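Local coordinates for protein aryl esterase (Mycobacterium smegmatis, PDB 2Q0Q) that catalyses the hydrolysis of aryl esters and transfers acyl groups to alcohols in water, as a member of the SGNH hydrolase family, at residues Pro140-Met145 against Asp192-Thr197; Val136-Pro141 against Val177-Ala182. All coordinates share one frame; numbering follows the deposited sequence.

Contact 1 (Pro140-Met145 against Asp192-Thr197); sequences PPLAPM and DGIHFT. With SO4 (sulfate ion), chain U.
Ala-143 N donates to Gly-193 O at 2.9 Å, nearly straight (167°) and on a lone pair in the carbonyl plane. Gly-193 CA makes a CA-H...O contact with Pro-144 O; a CB here would run into that oxygen and Ala-143 O, and the positive phi (82°) itself favours glycine. Ile-194 CG1 is anti to the carbonyl carbon (chi1 -56°) and CG2 to the backbone N, which sends the branches apart: CG2 meets Leu-142 CD2 at 4.0 Å, while the side chain of the selenomethionine Met-145 crosses that of Ile-194 at about a right angle, its CE 3.8 Å from CG1. Pro-140 and Phe-196 meet tip to tip, CG to CE2 at 3.6 Å, and a water bridges Ile-194 O and, weakly, Pro-140 O. Asp-192 and His-195 have the Asp-x-x-His spacing of SGNH hydrolases and with Ser-11 probably form the catalytic triad. His-195 ND1 donates to Asp-192 OD2 at 2.6 Å, in the ring plane and on the carboxylate's syn side. OD1 accepts the backbone N-H of Ile-194, an Asx turn, and that of His-195, completing an Asx motif; these bonds restrain the carboxylate's rotation. Ile-194 CG2 lies 3.5 Å above the imidazole plane, over its centre, and Trp-16 stacks on the ring. NE2 donates to O4 of a sulfate ion, probably from the crystallisation liquor, at 2.8 Å; Ser-11 also binds it.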
loop_
_atom_site.group_PDB
_atom_site.type_symbol
_atom_site.label_atom_id
_atom_site.label_comp_id
_atom_site.label_asym_id
_atom_site.label_seq_id
_atom_site.Cartn_x
_atom_site.Cartn_y
_atom_site.Cartn_z
ATOM N N PRO G 140 29.141 -15.614 -15.132
ATOM C CA PRO G 140 29.272 -16.404 -16.349
ATOM C C PRO G 140 27.927 -16.951 -16.817
ATOM O O PRO G 140 27.010 -17.148 -15.999
ATOM C CB PRO G 140 30.201 -17.544 -15.928
ATOM C CG PRO G 140 30.083 -17.644 -14.521
ATOM C CD PRO G 140 29.667 -16.331 -13.966
ATOM N N PRO G 141 27.800 -17.218 -18.130
ATOM C CA PRO G 141 26.543 -17.757 -18.626
ATOM C C PRO G 141 26.208 -19.085 -17.926
ATOM O O PRO G 141 27.119 -19.865 -17.591
ATOM C CB PRO G 141 26.811 -17.942 -20.120
ATOM C CG PRO G 141 27.910 -16.958 -20.429
ATOM C CD PRO G 141 28.779 -17.029 -19.213
ATOM N N LEU G 142 24.920 -19.318 -17.696
ATOM C CA LEU G 142 24.450 -20.602 -17.228
ATOM C C LEU G 142 24.734 -21.694 -18.269
ATOM O O LEU G 142 25.047 -21.417 -19.437
ATOM C CB LEU G 142 22.945 -20.560 -16.930
ATOM C CG LEU G 142 22.497 -19.662 -15.779
ATOM C CD1 LEU G 142 21.009 -19.356 -15.826
ATOM C CD2 LEU G 142 22.875 -20.271 -14.424
ATOM N N ALA G 143 24.616 -22.938 -17.821
ATOM C CA ALA G 143 24.789 -24.108 -18.681
ATOM C C ALA G 143 23.562 -25.013 -18.562
ATOM O O ALA G 143 22.679 -24.747 -17.738
ATOM C CB ALA G 143 26.053 -24.850 -18.248
ATOM N N PRO G 144 23.462 -26.048 -19.417
ATOM C CA PRO G 144 22.394 -27.037 -19.261
ATOM C C PRO G 144 22.311 -27.641 -17.852
ATOM O O PRO G 144 23.336 -27.861 -17.190
ATOM C CB PRO G 144 22.726 -28.088 -20.324
ATOM C CG PRO G 144 23.427 -27.287 -21.398
ATOM C CD PRO G 144 24.264 -26.298 -20.624
HETATM N N MSE G 145 21.080 -27.907 -17.427
HETATM C CA MSE G 145 20.791 -28.288 -16.059
HETATM C C MSE G 145 20.133 -29.641 -16.093
HETATM O O MSE G 145 19.106 -29.805 -16.752
HETATM C CB MSE G 145 19.876 -27.251 -15.405
HETATM C CG MSE G 145 20.439 -25.868 -15.490
HETATM SE SE MSE G 145 19.124 -24.481 -15.225
HETATM C CE MSE G 145 20.240 -23.045 -15.613
ATOM N N ASP G 192 25.221 -28.908 -11.648
ATOM C CA ASP G 192 23.834 -28.479 -11.749
ATOM C C ASP G 192 23.579 -27.466 -12.860
ATOM O O ASP G 192 22.419 -27.138 -13.127
ATOM C CB ASP G 192 23.353 -27.959 -10.408
ATOM C CG ASP G 192 24.098 -26.705 -9.943
ATOM O OD1 ASP G 192 24.945 -26.162 -10.704
ATOM O OD2 ASP G 192 23.817 -26.281 -8.807
ATOM N N GLY G 193 24.647 -26.995 -13.510
ATOM C CA GLY G 193 24.549 -26.049 -14.644
ATOM C C GLY G 193 24.394 -24.602 -14.198
ATOM O O GLY G 193 24.226 -23.698 -15.040
ATOM N N ILE G 194 24.456 -24.390 -12.883
ATOM C CA ILE G 194 24.233 -23.081 -12.294
ATOM C C ILE G 194 25.430 -22.609 -11.467
ATOM O O ILE G 194 25.869 -21.462 -11.599
ATOM C CB ILE G 194 22.973 -23.091 -11.371
ATOM C CG1 ILE G 194 21.728 -23.570 -12.136
ATOM C CG2 ILE G 194 22.773 -21.696 -10.721
ATOM C CD1 ILE G 194 20.563 -23.969 -11.231
ATOM N N HIS G 195 25.935 -23.479 -10.591
ATOM C CA HIS G 195 26.924 -23.079 -9.611
ATOM C C HIS G 195 28.331 -23.486 -10.028
ATOM O O HIS G 195 28.520 -24.066 -11.116
ATOM C CB HIS G 195 26.508 -23.591 -8.217
ATOM C CG HIS G 195 25.164 -23.085 -7.793
ATOM N ND1 HIS G 195 24.009 -23.825 -7.942
ATOM C CD2 HIS G 195 24.778 -21.891 -7.268
ATOM C CE1 HIS G 195 22.976 -23.121 -7.510
ATOM N NE2 HIS G 195 23.411 -21.939 -7.102
ATOM N N PHE G 196 29.302 -23.115 -9.192
ATOM C CA PHE G 196 30.720 -23.200 -9.545
ATOM C C PHE G 196 31.370 -24.444 -9.015
ATOM O O PHE G 196 31.084 -24.886 -7.922
ATOM C CB PHE G 196 31.557 -22.041 -9.008
ATOM C CG PHE G 196 31.255 -20.685 -9.606
ATOM C CD1 PHE G 196 31.739 -19.533 -8.977
ATOM C CD2 PHE G 196 30.525 -20.534 -10.791
ATOM C CE1 PHE G 196 31.507 -18.250 -9.520
ATOM C CE2 PHE G 196 30.271 -19.264 -11.320
ATOM C CZ PHE G 196 30.754 -18.112 -10.672
ATOM N N THR G 197 32.302 -24.968 -9.797
ATOM C CA THR G 197 33.239 -25.977 -9.316
ATOM C C THR G 197 34.291 -25.318 -8.436
ATOM O O THR G 197 34.351 -24.081 -8.322
ATOM C CB THR G 197 33.977 -26.660 -10.461
ATOM O OG1 THR G 197 34.624 -25.662 -11.262
ATOM C CG2 THR G 197 32.995 -27.463 -11.304
HETATM S S SO4 U . 20.493 -19.490 -6.755
HETATM O O1 SO4 U . 20.566 -19.632 -8.256
HETATM O O2 SO4 U . 21.288 -18.310 -6.342
HETATM O O3 SO4 U . 19.059 -19.518 -6.403
HETATM O O4 SO4 U . 21.149 -20.659 -6.159
HETATM O O HOH W 1 26.509 -19.221 -13.301
#

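Contact 2 (Val136-Pro141 against Val177-Ala182); sequences VVSPPP and VPFFDA
Val-136, Val-137 and Ser-138 pair in parallel with Phe-179, Phe-180 and Asp-181, the short strand axes 4.8 Å apart at closest and 19° from one another. The hydrogen bonds alternate as expected of a parallel pair: Val-136 gives its N-H to Pro-178 O and receives Phe-180 N, and Ser-138 does the same with Phe-180 O and Ala-182 N. The shortest of the four joins Phe-180 N to Val-136 O at 2.8 Å. Val-136, Ser-138, Phe-179 and Asp-181 project from one face of the sheet. There Val-136 CG1 and Phe-179 CD1 meet at 4.1 Å with the side chains roughly perpendicular, while CG2 of the same valine packs on Val-177 CG2. Phe-179 CG lies anti to the backbone N (chi1 167°), and the ring brings its edge to the serine hydroxyl, CZ 3.3 Å from Ser-138 OG. That hydroxyl donates to Asp-181 OD1 at 2.9 Å, arriving 51° out of the carboxylate plane. OD1 also accepts from Gly-183 N, just beyond the strand, and from a water that bridges to Pro-139 O, so several donors restrain the carboxylate. The other face carries Val-137 and Phe-180; Val-137 CG1 stands 3.9 Å from Ala-182 CB, a methyl that Pro-140 CD also touches, at 4.0 Å. Helices 104-119 and 164-175 cover the first face, and helix 198-215 covers the second. Strand 133-138, the helices that follow it and strand 179-181 form a beta-alpha-beta crossover, with 179-181 closing one side of the five-stranded parallel sheet within this chain, in the alpha/beta/alpha fold of SGNH hydrolases.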
loop_
_atom_site.group_PDB
_atom_site.type_symbol
_atom_site.label_atom_id
_atom_site.label_comp_id
_atom_site.label_asym_id
_atom_site.label_seq_id
_atom_site.Cartn_x
_atom_site.Cartn_y
_atom_site.Cartn_z
ATOM N N VAL G 136 31.482 -3.598 -11.168
ATOM C CA VAL G 136 30.337 -4.329 -11.717
ATOM C C VAL G 136 30.859 -5.624 -12.373
ATOM O O VAL G 136 31.749 -5.600 -13.248
ATOM C CB VAL G 136 29.591 -3.466 -12.766
ATOM C CG1 VAL G 136 28.475 -4.273 -13.476
ATOM C CG2 VAL G 136 29.080 -2.138 -12.141
ATOM N N VAL G 137 30.318 -6.756 -11.935
ATOM C CA VAL G 137 30.759 -8.049 -12.471
ATOM C C VAL G 137 29.580 -8.792 -13.078
ATOM O O VAL G 137 28.589 -9.050 -12.402
ATOM C CB VAL G 137 31.379 -8.934 -11.398
ATOM C CG1 VAL G 137 31.796 -10.261 -11.960
ATOM C CG2 VAL G 137 32.572 -8.228 -10.706
ATOM N N SER G 138 29.705 -9.152 -14.358
ATOM C CA SER G 138 28.711 -10.027 -14.980
ATOM C C SER G 138 29.065 -11.458 -14.590
ATOM O O SER G 138 30.257 -11.841 -14.671
ATOM C CB SER G 138 28.672 -9.859 -16.509
ATOM O OG SER G 138 29.965 -9.845 -17.054
ATOM N N PRO G 139 28.055 -12.256 -14.166
ATOM C CA PRO G 139 28.344 -13.658 -13.875
ATOM C C PRO G 139 28.578 -14.400 -15.194
ATOM O O PRO G 139 28.231 -13.900 -16.259
ATOM C CB PRO G 139 27.054 -14.154 -13.223
ATOM C CG PRO G 139 25.987 -13.337 -13.904
ATOM C CD PRO G 139 26.619 -11.955 -13.984
ATOM N N PRO G 140 29.141 -15.614 -15.132
ATOM C CA PRO G 140 29.272 -16.404 -16.349
ATOM C C PRO G 140 27.927 -16.951 -16.817
ATOM O O PRO G 140 27.010 -17.148 -15.999
ATOM C CB PRO G 140 30.201 -17.544 -15.928
ATOM C CG PRO G 140 30.083 -17.644 -14.521
ATOM C CD PRO G 140 29.667 -16.331 -13.966
ATOM N N PRO G 141 27.800 -17.218 -18.130
ATOM C CA PRO G 141 26.543 -17.757 -18.626
ATOM C C PRO G 141 26.208 -19.085 -17.926
ATOM O O PRO G 141 27.119 -19.865 -17.591
ATOM C CB PRO G 141 26.811 -17.942 -20.120
ATOM C CG PRO G 141 27.910 -16.958 -20.429
ATOM C CD PRO G 141 28.779 -17.029 -19.213
ATOM N N VAL G 177 32.083 3.603 -14.367
ATOM C CA VAL G 177 32.523 2.758 -13.266
ATOM C C VAL G 177 33.213 1.496 -13.827
ATOM O O VAL G 177 32.909 1.066 -14.932
ATOM C CB VAL G 177 31.351 2.374 -12.339
ATOM C CG1 VAL G 177 30.807 3.615 -11.634
ATOM C CG2 VAL G 177 30.263 1.656 -13.118
ATOM N N PRO G 178 34.137 0.915 -13.063
ATOM C CA PRO G 178 34.844 -0.301 -13.500
ATOM C C PRO G 178 33.919 -1.507 -13.722
ATOM O O PRO G 178 33.006 -1.747 -12.935
ATOM C CB PRO G 178 35.809 -0.594 -12.330
ATOM C CG PRO G 178 35.865 0.603 -11.535
ATOM C CD PRO G 178 34.593 1.359 -11.736
ATOM N N PHE G 179 34.209 -2.258 -14.785
ATOM C CA PHE G 179 33.505 -3.490 -15.123
ATOM C C PHE G 179 34.485 -4.662 -15.250
ATOM O O PHE G 179 35.618 -4.489 -15.721
ATOM C CB PHE G 179 32.749 -3.311 -16.446
ATOM C CG PHE G 179 32.261 -4.598 -17.038
ATOM C CD1 PHE G 179 31.108 -5.210 -16.537
ATOM C CD2 PHE G 179 32.955 -5.205 -18.080
ATOM C CE1 PHE G 179 30.659 -6.403 -17.073
ATOM C CE2 PHE G 179 32.495 -6.412 -18.626
ATOM C CZ PHE G 179 31.351 -7.003 -18.113
ATOM N N PHE G 180 34.027 -5.853 -14.866
ATOM C CA PHE G 180 34.763 -7.099 -15.134
ATOM C C PHE G 180 33.782 -8.231 -15.458
ATOM O O PHE G 180 32.789 -8.409 -14.775
ATOM C CB PHE G 180 35.637 -7.476 -13.939
ATOM C CG PHE G 180 36.382 -8.781 -14.105
ATOM C CD1 PHE G 180 37.518 -8.852 -14.902
ATOM C CD2 PHE G 180 35.947 -9.938 -13.450
ATOM C CE1 PHE G 180 38.196 -10.078 -15.077
ATOM C CE2 PHE G 180 36.621 -11.144 -13.601
ATOM C CZ PHE G 180 37.749 -11.213 -14.405
ATOM N N ASP G 181 34.092 -9.012 -16.483
ATOM C CA ASP G 181 33.270 -10.136 -16.861
ATOM C C ASP G 181 33.868 -11.416 -16.308
ATOM O O ASP G 181 34.895 -11.906 -16.804
ATOM C CB ASP G 181 33.166 -10.223 -18.395
ATOM C CG ASP G 181 32.315 -11.411 -18.883
ATOM O OD1 ASP G 181 31.538 -11.985 -18.088
ATOM O OD2 ASP G 181 32.460 -11.769 -20.084
ATOM N N ALA G 182 33.167 -12.009 -15.356
ATOM C CA ALA G 182 33.585 -13.282 -14.790
ATOM C C ALA G 182 33.636 -14.355 -15.874
ATOM O O ALA G 182 34.462 -15.262 -15.811
ATOM C CB ALA G 182 32.663 -13.690 -13.677
HETATM O O HOH W 2 29.259 -13.215 -18.719
#

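In the fold
The two contacts start from one continuous run of chain: strand 133-138 supplies one side of contact 2, and the chain then runs through Pro-140 and Pro-141, which both contacts share, into the loop of contact 1. Their partners follow in the same order after the helices between residues 148 and 175: first 177-182, which holds strand 179-181, then the loop segment 192-197, leading to helix 198-215. The centres of the two contacts lie about 16 Å apart. Contact 2 belongs to the parallel sheet, whereas contact 1 lies in loops beyond the C-terminal ends of its strands, where parallel alpha/beta folds usually place their active sites. The same chain that pairs in the sheet thus goes on to pack against the loop holding the probable catalytic Asp-192 and His-195.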